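Local coordinates for protein beta-lactamase (Mycobacterium tuberculosis, PDB 4WHI) that is of unconfirmed function but forms the C-terminal domain of a mycobacterial penicillin-binding protein assigned to the beta-lactamases, at residues D20-G31 with Y92-R102; L55-F65 with S76-G84. One frame throughout, in Å; residues are numbered along the deposited sequence.

Contact 1 joins strand 23-25 to strand 99-101, the first and last of eight antiparallel strands that follow one another across the sheet in chain order. Contact 2, nested along the chain inside the loop that contact 1 closes, pairs the neighbouring strands 62-66 and 77-83. The centres of the two contacts lie about 14 Å apart, yet the contacts touch: the Tyr21 ring packs on Phe82, and its hydroxyl probably bonds to Asp61. One contact thus extends the meander between neighbours, while the other brings its two ends together, consistent with a barrel-like domain.

Contact 1 (D20-G31 with Y92-R102); sequences DYVGVYANDYWG and YDADKLGTFTR
Arg102 and Asp20 meet end-on: NH1 and NH2 of the guanidinium both donate to the single backbone oxygen Asp20 O, with NH1 2.7 Å and NH2 2.9 Å from it. The oxygen lies almost in the guanidinium plane, and NH1 adds a weak bond to Val22 O. From CG to NE the arginine is extended, running alongside the Tyr25 ring with the planar groups only 19° apart; its CB sits over the ring face in a CH-pi contact. The Tyr25 hydroxyl donates to Tyr21 O, fixing the ring on which the arginine lies.

Just past strand 23-25, Ala26 forms a single antiparallel hydrogen-bonded bridge with Thr101, in which Ala26 N bonds to Thr101 O and Thr101 N to Ala26 O. Asn27 ND2 then reaches two carbonyls, Leu97 O and Thr99 O, each 2.9 Å away. This reach follows from a CG anti to the backbone nitrogen (chi1 -177°), which also lays the amide over the Phe100 ring. The same group's OD1 accepts from Trp30 N at 2.8 Å, an Asx motif that orders the turn carrying Trp30. The edge of Tyr92 points at one face of that indole, CD1 coming 3.5 Å from Trp30 CD2, while Tyr29 stands with its CD2 edge over the rim of the opposite face and takes Leu97 CD1 over a face of its own ring.

Around this seam, strand 33-38 bonds to Gly23 and strand 86-89 to Phe100, and Asp85 holds Arg102 NE in a salt bridge, so the first and last strands meet flanked by their neighbours.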
loop_
_atom_site.group_PDB
_atom_site.type_symbol
_atom_site.label_atom_id
_atom_site.label_comp_id
_atom_site.label_asym_id
_atom_site.label_seq_id
_atom_site.Cartn_x
_atom_site.Cartn_y
_atom_site.Cartn_z
ATOM N N ASP A 20 11.794 0.092 -7.677
ATOM C CA ASP A 20 12.404 0.152 -6.342
ATOM C C ASP A 20 11.524 -0.429 -5.243
ATOM O O ASP A 20 12.039 -0.919 -4.242
ATOM C CB ASP A 20 12.780 1.589 -5.972
ATOM C CG ASP A 20 14.076 2.034 -6.599
ATOM O OD1 ASP A 20 14.815 1.191 -7.164
ATOM O OD2 ASP A 20 14.363 3.245 -6.515
ATOM N N TYR A 21 10.208 -0.375 -5.437
ATOM C CA TYR A 21 9.255 -0.839 -4.421
ATOM C C TYR A 21 8.913 -2.324 -4.517
ATOM O O TYR A 21 8.380 -2.915 -3.564
ATOM C CB TYR A 21 7.979 -0.016 -4.507
ATOM C CG TYR A 21 8.206 1.478 -4.400
ATOM C CD1 TYR A 21 8.533 2.068 -3.188
ATOM C CD2 TYR A 21 8.085 2.303 -5.517
ATOM C CE1 TYR A 21 8.730 3.439 -3.086
ATOM C CE2 TYR A 21 8.279 3.672 -5.423
ATOM C CZ TYR A 21 8.599 4.234 -4.210
ATOM O OH TYR A 21 8.789 5.594 -4.121
ATOM N N VAL A 22 9.205 -2.928 -5.661
ATOM C CA VAL A 22 8.811 -4.310 -5.937
ATOM C C VAL A 22 9.575 -5.294 -5.038
ATOM O O VAL A 22 10.764 -5.117 -4.768
ATOM C CB VAL A 22 8.995 -4.618 -7.443
ATOM C CG1 VAL A 22 8.830 -6.095 -7.754
ATOM C CG2 VAL A 22 8.008 -3.791 -8.260
ATOM N N GLY A 23 8.869 -6.305 -4.548
ATOM C CA GLY A 23 9.476 -7.349 -3.734
ATOM C C GLY A 23 8.511 -8.029 -2.792
ATOM O O GLY A 23 7.322 -7.693 -2.735
ATOM N N VAL A 24 9.041 -8.995 -2.050
ATOM C CA VAL A 24 8.278 -9.750 -1.073
ATOM C C VAL A 24 8.759 -9.317 0.300
ATOM O O VAL A 24 9.910 -9.558 0.675
ATOM C CB VAL A 24 8.457 -11.266 -1.256
ATOM C CG1 VAL A 24 7.676 -12.030 -0.196
ATOM C CG2 VAL A 24 7.996 -11.676 -2.645
ATOM N N TYR A 25 7.864 -8.672 1.038
ATOM C CA TYR A 25 8.178 -8.120 2.342
ATOM C C TYR A 25 7.638 -9.061 3.419
ATOM O O TYR A 25 6.417 -9.224 3.573
ATOM C CB TYR A 25 7.568 -6.726 2.472
ATOM C CG TYR A 25 8.092 -5.698 1.477
ATOM C CD1 TYR A 25 7.690 -5.706 0.138
ATOM C CD2 TYR A 25 8.976 -4.710 1.882
ATOM C CE1 TYR A 25 8.169 -4.756 -0.761
ATOM C CE2 TYR A 25 9.444 -3.754 1.000
ATOM C CZ TYR A 25 9.047 -3.781 -0.322
ATOM O OH TYR A 25 9.535 -2.821 -1.189
ATOM N N ALA A 26 8.554 -9.695 4.147
ATOM C CA ALA A 26 8.205 -10.742 5.102
ATOM C C ALA A 26 7.589 -10.205 6.389
ATOM O O ALA A 26 7.880 -9.087 6.819
ATOM C CB ALA A 26 9.430 -11.573 5.431
ATOM N N ASN A 27 6.743 -11.038 6.988
ATOM C CA ASN A 27 6.154 -10.794 8.298
ATOM C C ASN A 27 5.602 -12.124 8.830
ATOM O O ASN A 27 4.750 -12.740 8.188
ATOM C CB ASN A 27 5.037 -9.754 8.155
ATOM C CG ASN A 27 4.401 -9.369 9.481
ATOM O OD1 ASN A 27 3.823 -10.205 10.167
ATOM N ND2 ASN A 27 4.458 -8.093 9.815
ATOM N N ASP A 28 6.090 -12.559 9.994
ATOM C CA ASP A 28 5.704 -13.843 10.596
ATOM C C ASP A 28 4.224 -13.904 10.982
ATOM O O ASP A 28 3.589 -14.969 10.935
ATOM C CB ASP A 28 6.541 -14.098 11.862
ATOM C CG ASP A 28 8.029 -14.232 11.575
ATOM O OD1 ASP A 28 8.390 -14.643 10.451
ATOM O OD2 ASP A 28 8.844 -13.934 12.481
ATOM N N TYR A 29 3.680 -12.759 11.374
ATOM C CA TYR A 29 2.331 -12.690 11.924
ATOM C C TYR A 29 1.256 -12.629 10.834
ATOM O O TYR A 29 0.297 -13.409 10.857
ATOM C CB TYR A 29 2.223 -11.481 12.861
ATOM C CG TYR A 29 0.961 -11.449 13.690
ATOM C CD1 TYR A 29 0.707 -12.435 14.637
ATOM C CD2 TYR A 29 0.021 -10.438 13.534
ATOM C CE1 TYR A 29 -0.447 -12.415 15.406
ATOM C CE2 TYR A 29 -1.143 -10.412 14.297
ATOM C CZ TYR A 29 -1.365 -11.405 15.237
ATOM O OH TYR A 29 -2.511 -11.401 15.995
ATOM N N TRP A 30 1.426 -11.705 9.887
ATOM C CA TRP A 30 0.461 -11.494 8.807
ATOM C C TRP A 30 0.810 -12.261 7.527
ATOM O O TRP A 30 0.012 -12.310 6.594
ATOM C CB TRP A 30 0.362 -10.002 8.480
ATOM C CG TRP A 30 -0.094 -9.149 9.614
ATOM C CD1 TRP A 30 0.627 -8.186 10.249
ATOM C CD2 TRP A 30 -1.379 -9.177 10.258
ATOM N NE1 TRP A 30 -0.122 -7.604 11.244
ATOM C CE2 TRP A 30 -1.358 -8.191 11.270
ATOM C CE3 TRP A 30 -2.544 -9.937 10.077
ATOM C CZ2 TRP A 30 -2.451 -7.949 12.098
ATOM C CZ3 TRP A 30 -3.635 -9.688 10.903
ATOM C CH2 TRP A 30 -3.578 -8.705 11.898
ATOM N N GLY A 31 1.994 -12.861 7.482
ATOM C CA GLY A 31 2.497 -13.445 6.245
ATOM C C GLY A 31 3.059 -12.351 5.358
ATOM O O GLY A 31 2.976 -11.166 5.692
ATOM N N TYR A 92 -2.583 -2.819 9.343
ATOM C CA TYR A 92 -2.125 -3.981 10.102
ATOM C C TYR A 92 -1.210 -3.632 11.268
ATOM O O TYR A 92 -0.588 -4.526 11.850
ATOM C CB TYR A 92 -1.370 -4.929 9.175
ATOM C CG TYR A 92 -2.240 -5.599 8.156
ATOM C CD1 TYR A 92 -3.056 -6.669 8.508
ATOM C CD2 TYR A 92 -2.245 -5.178 6.842
ATOM C CE1 TYR A 92 -3.857 -7.295 7.571
ATOM C CE2 TYR A 92 -3.043 -5.791 5.896
ATOM C CZ TYR A 92 -3.846 -6.852 6.265
ATOM O OH TYR A 92 -4.634 -7.460 5.320
ATOM N N ASP A 93 -1.129 -2.355 11.624
ATOM C CA ASP A 93 -0.102 -1.900 12.558
ATOM C C ASP A 93 -0.643 -1.484 13.930
ATOM O O ASP A 93 0.064 -0.822 14.693
ATOM C CB ASP A 93 0.681 -0.737 11.933
ATOM C CG ASP A 93 2.116 -0.640 12.448
ATOM O OD1 ASP A 93 2.685 -1.668 12.866
ATOM O OD2 ASP A 93 2.689 0.466 12.414
ATOM N N ALA A 94 -1.866 -1.902 14.257
ATOM C CA ALA A 94 -2.512 -1.499 15.512
ATOM C C ALA A 94 -1.715 -1.937 16.751
ATOM O O ALA A 94 -1.654 -1.207 17.747
ATOM C CB ALA A 94 -3.932 -2.042 15.572
ATOM N N ASP A 95 -1.109 -3.121 16.674
ATOM C CA ASP A 95 -0.245 -3.637 17.739
ATOM C C ASP A 95 1.239 -3.581 17.344
ATOM O O ASP A 95 2.064 -4.325 17.887
ATOM C CB ASP A 95 -0.655 -5.072 18.093
ATOM C CG ASP A 95 -2.037 -5.147 18.712
ATOM O OD1 ASP A 95 -2.218 -4.622 19.832
ATOM O OD2 ASP A 95 -2.944 -5.730 18.083
ATOM N N LYS A 96 1.569 -2.682 16.413
ATOM C CA LYS A 96 2.938 -2.487 15.909
ATOM C C LYS A 96 3.538 -3.726 15.225
ATOM O O LYS A 96 4.762 -3.893 15.178
ATOM C CB LYS A 96 3.868 -1.941 17.015
ATOM C CG LYS A 96 3.574 -0.495 17.403
ATOM C CD LYS A 96 4.028 0.484 16.318
ATOM C CE LYS A 96 3.261 1.803 16.356
ATOM N NZ LYS A 96 3.269 2.499 15.045
ATOM N N LEU A 97 2.670 -4.568 14.659
ATOM C CA LEU A 97 3.101 -5.740 13.897
ATOM C C LEU A 97 2.882 -5.518 12.395
ATOM O O LEU A 97 2.823 -6.475 11.628
ATOM C CB LEU A 97 2.336 -6.985 14.367
ATOM C CG LEU A 97 2.518 -7.397 15.834
ATOM C CD1 LEU A 97 1.519 -8.479 16.219
ATOM C CD2 LEU A 97 3.942 -7.859 16.110
ATOM N N GLY A 98 2.788 -4.253 11.983
ATOM C CA GLY A 98 2.425 -3.893 10.610
ATOM C C GLY A 98 3.590 -3.472 9.731
ATOM O O GLY A 98 3.391 -2.851 8.680
ATOM N N THR A 99 4.807 -3.798 10.152
ATOM C CA THR A 99 5.969 -3.604 9.306
ATOM C C THR A 99 6.368 -4.927 8.667
ATOM O O THR A 99 6.441 -5.967 9.325
ATOM C CB THR A 99 7.143 -2.979 10.076
ATOM O OG1 THR A 99 6.709 -1.736 10.638
ATOM C CG2 THR A 99 8.328 -2.725 9.148
ATOM N N PHE A 100 6.602 -4.860 7.362
ATOM C CA PHE A 100 6.945 -6.005 6.547
ATOM C C PHE A 100 8.318 -5.703 5.955
ATOM O O PHE A 100 8.562 -4.574 5.520
ATOM C CB PHE A 100 5.907 -6.187 5.436
ATOM C CG PHE A 100 4.502 -6.426 5.934
ATOM C CD1 PHE A 100 3.772 -5.406 6.531
ATOM C CD2 PHE A 100 3.900 -7.664 5.775
ATOM C CE1 PHE A 100 2.479 -5.622 6.981
ATOM C CE2 PHE A 100 2.605 -7.885 6.218
ATOM C CZ PHE A 100 1.898 -6.869 6.830
ATOM N N THR A 101 9.209 -6.694 5.943
ATOM C CA THR A 101 10.619 -6.471 5.584
ATOM C C THR A 101 11.106 -7.405 4.480
ATOM O O THR A 101 11.012 -8.626 4.607
ATOM C CB THR A 101 11.521 -6.635 6.821
ATOM O OG1 THR A 101 11.036 -5.795 7.868
ATOM C CG2 THR A 101 12.967 -6.249 6.513
ATOM N N ARG A 102 11.637 -6.836 3.400
ATOM C CA ARG A 102 12.108 -7.648 2.270
ATOM C C ARG A 102 13.582 -7.977 2.428
ATOM O O ARG A 102 14.254 -7.423 3.298
ATOM C CB ARG A 102 11.851 -6.962 0.921
ATOM C CG ARG A 102 12.641 -5.693 0.687
ATOM C CD ARG A 102 12.447 -5.145 -0.718
ATOM N NE ARG A 102 13.007 -3.802 -0.805
ATOM C CZ ARG A 102 12.817 -2.953 -1.812
ATOM N NH1 ARG A 102 12.085 -3.294 -2.867
ATOM N NH2 ARG A 102 13.378 -1.750 -1.763
ATOM O OXT ARG A 102 14.116 -8.811 1.692
HETATM O O HOH W 1 9.098 -7.318 9.340
#

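Contact 2 (L55-F65 with S76-G84); sequences LTHWDGDTFTF and SISKATFAG
Leu55 packs against Ala80 and Phe82 on the face that carries Phe63, Phe65 and Ala80, its CD2 4.0 Å from Ala80 CB and its CD1 near the edge of the Phe82 ring. His57 NE2 donates in its ring plane to Gly60 O, 2.7 Å away, across the turn that follows. At Trp58 the indole receives the lysine: Lys79 NZ stands over its face, 3.7 Å from the centroid of the five-membered ring, a cation-pi contact. The lysine chain bends at chi3 and again at chi4 (-48°), which brings NZ over the indole. Trp58 and Asp59 together oppose Thr62, whose carbonyl oxygen accepts from both their backbone nitrogens, a classic beta bulge beside the type II' turn from Asp59 to Thr62.

From Asp61 onward the chain pairs directly with strand 77-83. Asp61 O accepts from Phe82 N, and Phe63 exchanges two nearly straight bonds with Ala80. The Phe63 ring meets Phe82 through CD1, 3.7 Å from Phe82 CE1, with the planes close to perpendicular. Thr64, on the face with Thr62, Lys79 and Thr81, packs tightly against Ile77, its CB 3.5 Å from Ile77 CG2. Phe65 pairs with Ser78 by two further bonds; with its CG between the backbone nitrogen and carbonyl carbon (chi1 59°), the ring turns its face to Ser78 CB.

Two successive antiparallel hairpins, one short and bulged, are characteristic of an up-and-down beta meander.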
loop_
_atom_site.group_PDB
_atom_site.type_symbol
_atom_site.label_atom_id
_atom_site.label_comp_id
_atom_site.label_asym_id
_atom_site.label_seq_id
_atom_site.Cartn_x
_atom_site.Cartn_y
_atom_site.Cartn_z
ATOM N N LEU A 55 -2.020 -0.050 -5.790
ATOM C CA LEU A 55 -1.409 1.006 -4.987
ATOM C C LEU A 55 -1.422 2.293 -5.781
ATOM O O LEU A 55 -0.906 2.349 -6.890
ATOM C CB LEU A 55 0.025 0.646 -4.592
ATOM C CG LEU A 55 0.155 -0.481 -3.572
ATOM C CD1 LEU A 55 1.614 -0.876 -3.395
ATOM C CD2 LEU A 55 -0.478 -0.096 -2.246
ATOM N N THR A 56 -2.027 3.327 -5.211
ATOM C CA THR A 56 -2.073 4.633 -5.843
ATOM C C THR A 56 -1.099 5.545 -5.113
ATOM O O THR A 56 -1.098 5.604 -3.895
ATOM C CB THR A 56 -3.500 5.205 -5.788
ATOM O OG1 THR A 56 -4.360 4.376 -6.574
ATOM C CG2 THR A 56 -3.554 6.628 -6.336
ATOM N N HIS A 57 -0.260 6.252 -5.857
ATOM C CA HIS A 57 0.687 7.158 -5.236
ATOM C C HIS A 57 -0.009 8.230 -4.396
ATOM O O HIS A 57 -1.023 8.791 -4.809
ATOM C CB HIS A 57 1.597 7.799 -6.271
ATOM C CG HIS A 57 2.732 8.540 -5.657
ATOM N ND1 HIS A 57 2.902 9.896 -5.809
ATOM C CD2 HIS A 57 3.723 8.123 -4.834
ATOM C CE1 HIS A 57 3.967 10.279 -5.128
ATOM N NE2 HIS A 57 4.484 9.222 -4.529
ATOM N N TRP A 58 0.543 8.483 -3.210
ATOM C CA TRP A 58 0.041 9.493 -2.282
ATOM C C TRP A 58 1.035 10.659 -2.180
ATOM O O TRP A 58 0.723 11.779 -2.576
ATOM C CB TRP A 58 -0.221 8.856 -0.916
ATOM C CG TRP A 58 -0.691 9.786 0.168
ATOM C CD1 TRP A 58 0.072 10.358 1.143
ATOM C CD2 TRP A 58 -2.041 10.210 0.417
ATOM N NE1 TRP A 58 -0.712 11.131 1.970
ATOM C CE2 TRP A 58 -2.013 11.052 1.553
ATOM C CE3 TRP A 58 -3.266 9.962 -0.210
ATOM C CZ2 TRP A 58 -3.163 11.651 2.072
ATOM C CZ3 TRP A 58 -4.415 10.559 0.309
ATOM C CH2 TRP A 58 -4.350 11.393 1.440
ATOM N N ASP A 59 2.230 10.393 -1.666
ATOM C CA ASP A 59 3.245 11.438 -1.482
ATOM C C ASP A 59 4.568 10.756 -1.178
ATOM O O ASP A 59 4.647 9.943 -0.257
ATOM C CB ASP A 59 2.844 12.349 -0.312
ATOM C CG ASP A 59 3.530 13.709 -0.342
ATOM O OD1 ASP A 59 4.584 13.870 -0.995
ATOM O OD2 ASP A 59 2.994 14.629 0.312
ATOM N N GLY A 60 5.602 11.077 -1.952
ATOM C CA GLY A 60 6.933 10.549 -1.701
ATOM C C GLY A 60 6.926 9.045 -1.869
ATOM O O GLY A 60 6.543 8.549 -2.917
ATOM N N ASP A 61 7.324 8.328 -0.825
ATOM C CA ASP A 61 7.350 6.863 -0.852
ATOM C C ASP A 61 6.091 6.246 -0.227
ATOM O O ASP A 61 6.071 5.058 0.090
ATOM C CB ASP A 61 8.595 6.344 -0.133
ATOM C CG ASP A 61 9.878 6.766 -0.812
ATOM O OD1 ASP A 61 9.962 6.719 -2.060
ATOM O OD2 ASP A 61 10.809 7.154 -0.087
ATOM N N THR A 62 5.051 7.055 -0.053
ATOM C CA THR A 62 3.788 6.585 0.492
ATOM C C THR A 62 2.761 6.435 -0.627
ATOM O O THR A 62 2.617 7.311 -1.472
ATOM C CB THR A 62 3.266 7.543 1.583
ATOM O OG1 THR A 62 4.218 7.596 2.655
ATOM C CG2 THR A 62 1.915 7.075 2.141
ATOM N N PHE A 63 2.084 5.289 -0.620
ATOM C CA PHE A 63 1.001 4.962 -1.525
ATOM C C PHE A 63 -0.241 4.666 -0.691
ATOM O O PHE A 63 -0.171 4.544 0.540
ATOM C CB PHE A 63 1.372 3.721 -2.355
ATOM C CG PHE A 63 2.509 3.945 -3.310
ATOM C CD1 PHE A 63 3.821 3.995 -2.850
ATOM C CD2 PHE A 63 2.275 4.101 -4.675
ATOM C CE1 PHE A 63 4.870 4.203 -3.729
ATOM C CE2 PHE A 63 3.333 4.309 -5.559
ATOM C CZ PHE A 63 4.625 4.361 -5.079
ATOM N N THR A 64 -1.385 4.556 -1.352
ATOM C CA THR A 64 -2.595 4.116 -0.677
ATOM C C THR A 64 -3.276 3.006 -1.453
ATOM O O THR A 64 -3.049 2.823 -2.658
ATOM C CB THR A 64 -3.607 5.262 -0.467
ATOM O OG1 THR A 64 -3.989 5.797 -1.732
ATOM C CG2 THR A 64 -3.040 6.382 0.439
ATOM N N PHE A 65 -4.113 2.262 -0.743
ATOM C CA PHE A 65 -5.034 1.343 -1.377
ATOM C C PHE A 65 -6.422 1.517 -0.761
ATOM O O PHE A 65 -6.576 2.126 0.309
ATOM C CB PHE A 65 -4.536 -0.102 -1.297
ATOM C CG PHE A 65 -4.312 -0.610 0.101
ATOM C CD1 PHE A 65 -3.138 -0.322 0.788
ATOM C CD2 PHE A 65 -5.254 -1.426 0.716
ATOM C CE1 PHE A 65 -2.925 -0.801 2.069
ATOM C CE2 PHE A 65 -5.042 -1.912 1.997
ATOM C CZ PHE A 65 -3.877 -1.601 2.674
ATOM N N SER A 76 -12.525 2.735 1.944
ATOM C CA SER A 76 -11.709 3.596 2.787
ATOM C C SER A 76 -10.244 3.479 2.353
ATOM O O SER A 76 -9.800 2.435 1.863
ATOM C CB SER A 76 -11.910 3.304 4.282
ATOM O OG SER A 76 -11.612 1.971 4.607
ATOM N N ILE A 77 -9.521 4.579 2.513
ATOM C CA ILE A 77 -8.154 4.718 2.030
ATOM C C ILE A 77 -7.200 4.310 3.151
ATOM O O ILE A 77 -7.345 4.735 4.300
ATOM C CB ILE A 77 -7.903 6.164 1.536
ATOM C CG1 ILE A 77 -8.783 6.439 0.309
ATOM C CG2 ILE A 77 -6.446 6.380 1.170
ATOM C CD1 ILE A 77 -8.727 7.858 -0.220
ATOM N N SER A 78 -6.230 3.468 2.809
ATOM C CA SER A 78 -5.283 2.928 3.779
ATOM C C SER A 78 -3.863 3.153 3.262
ATOM O O SER A 78 -3.604 2.959 2.078
ATOM C CB SER A 78 -5.551 1.439 3.969
ATOM O OG SER A 78 -4.770 0.908 5.013
ATOM N N LYS A 79 -2.961 3.590 4.138
ATOM C CA LYS A 79 -1.587 3.922 3.730
ATOM C C LYS A 79 -0.619 2.746 3.715
ATOM O O LYS A 79 -0.618 1.895 4.613
ATOM C CB LYS A 79 -0.989 5.030 4.612
ATOM C CG LYS A 79 -1.528 6.419 4.323
ATOM C CD LYS A 79 -0.699 7.480 5.028
ATOM C CE LYS A 79 -1.543 8.687 5.407
ATOM N NZ LYS A 79 -2.384 9.173 4.281
ATOM N N ALA A 80 0.227 2.758 2.687
ATOM C CA ALA A 80 1.337 1.833 2.521
ATOM C C ALA A 80 2.608 2.653 2.354
ATOM O O ALA A 80 2.814 3.285 1.317
ATOM C CB ALA A 80 1.108 0.957 1.305
ATOM N N THR A 81 3.459 2.650 3.376
ATOM C CA THR A 81 4.636 3.517 3.409
ATOM C C THR A 81 5.894 2.683 3.246
ATOM O O THR A 81 6.178 1.805 4.061
ATOM C CB THR A 81 4.710 4.302 4.729
ATOM O OG1 THR A 81 3.494 5.033 4.911
ATOM C CG2 THR A 81 5.884 5.280 4.725
ATOM N N PHE A 82 6.633 2.949 2.176
ATOM C CA PHE A 82 7.881 2.249 1.919
ATOM C C PHE A 82 9.057 3.053 2.474
ATOM O O PHE A 82 9.128 4.269 2.299
ATOM C CB PHE A 82 8.085 2.036 0.421
ATOM C CG PHE A 82 7.087 1.114 -0.222
ATOM C CD1 PHE A 82 5.892 1.609 -0.728
ATOM C CD2 PHE A 82 7.369 -0.243 -0.381
ATOM C CE1 PHE A 82 4.986 0.778 -1.355
ATOM C CE2 PHE A 82 6.458 -1.079 -1.002
ATOM C CZ PHE A 82 5.268 -0.567 -1.488
ATOM N N ALA A 83 9.990 2.366 3.124
ATOM C CA ALA A 83 11.227 2.991 3.585
ATOM C C ALA A 83 12.338 1.960 3.575
ATOM O O ALA A 83 12.386 1.081 4.437
ATOM C CB ALA A 83 11.042 3.572 4.978
ATOM N N GLY A 84 13.219 2.062 2.580
ATOM C CA GLY A 84 14.302 1.109 2.398
ATOM C C GLY A 84 13.779 -0.278 2.103
ATOM O O GLY A 84 13.077 -0.482 1.115
#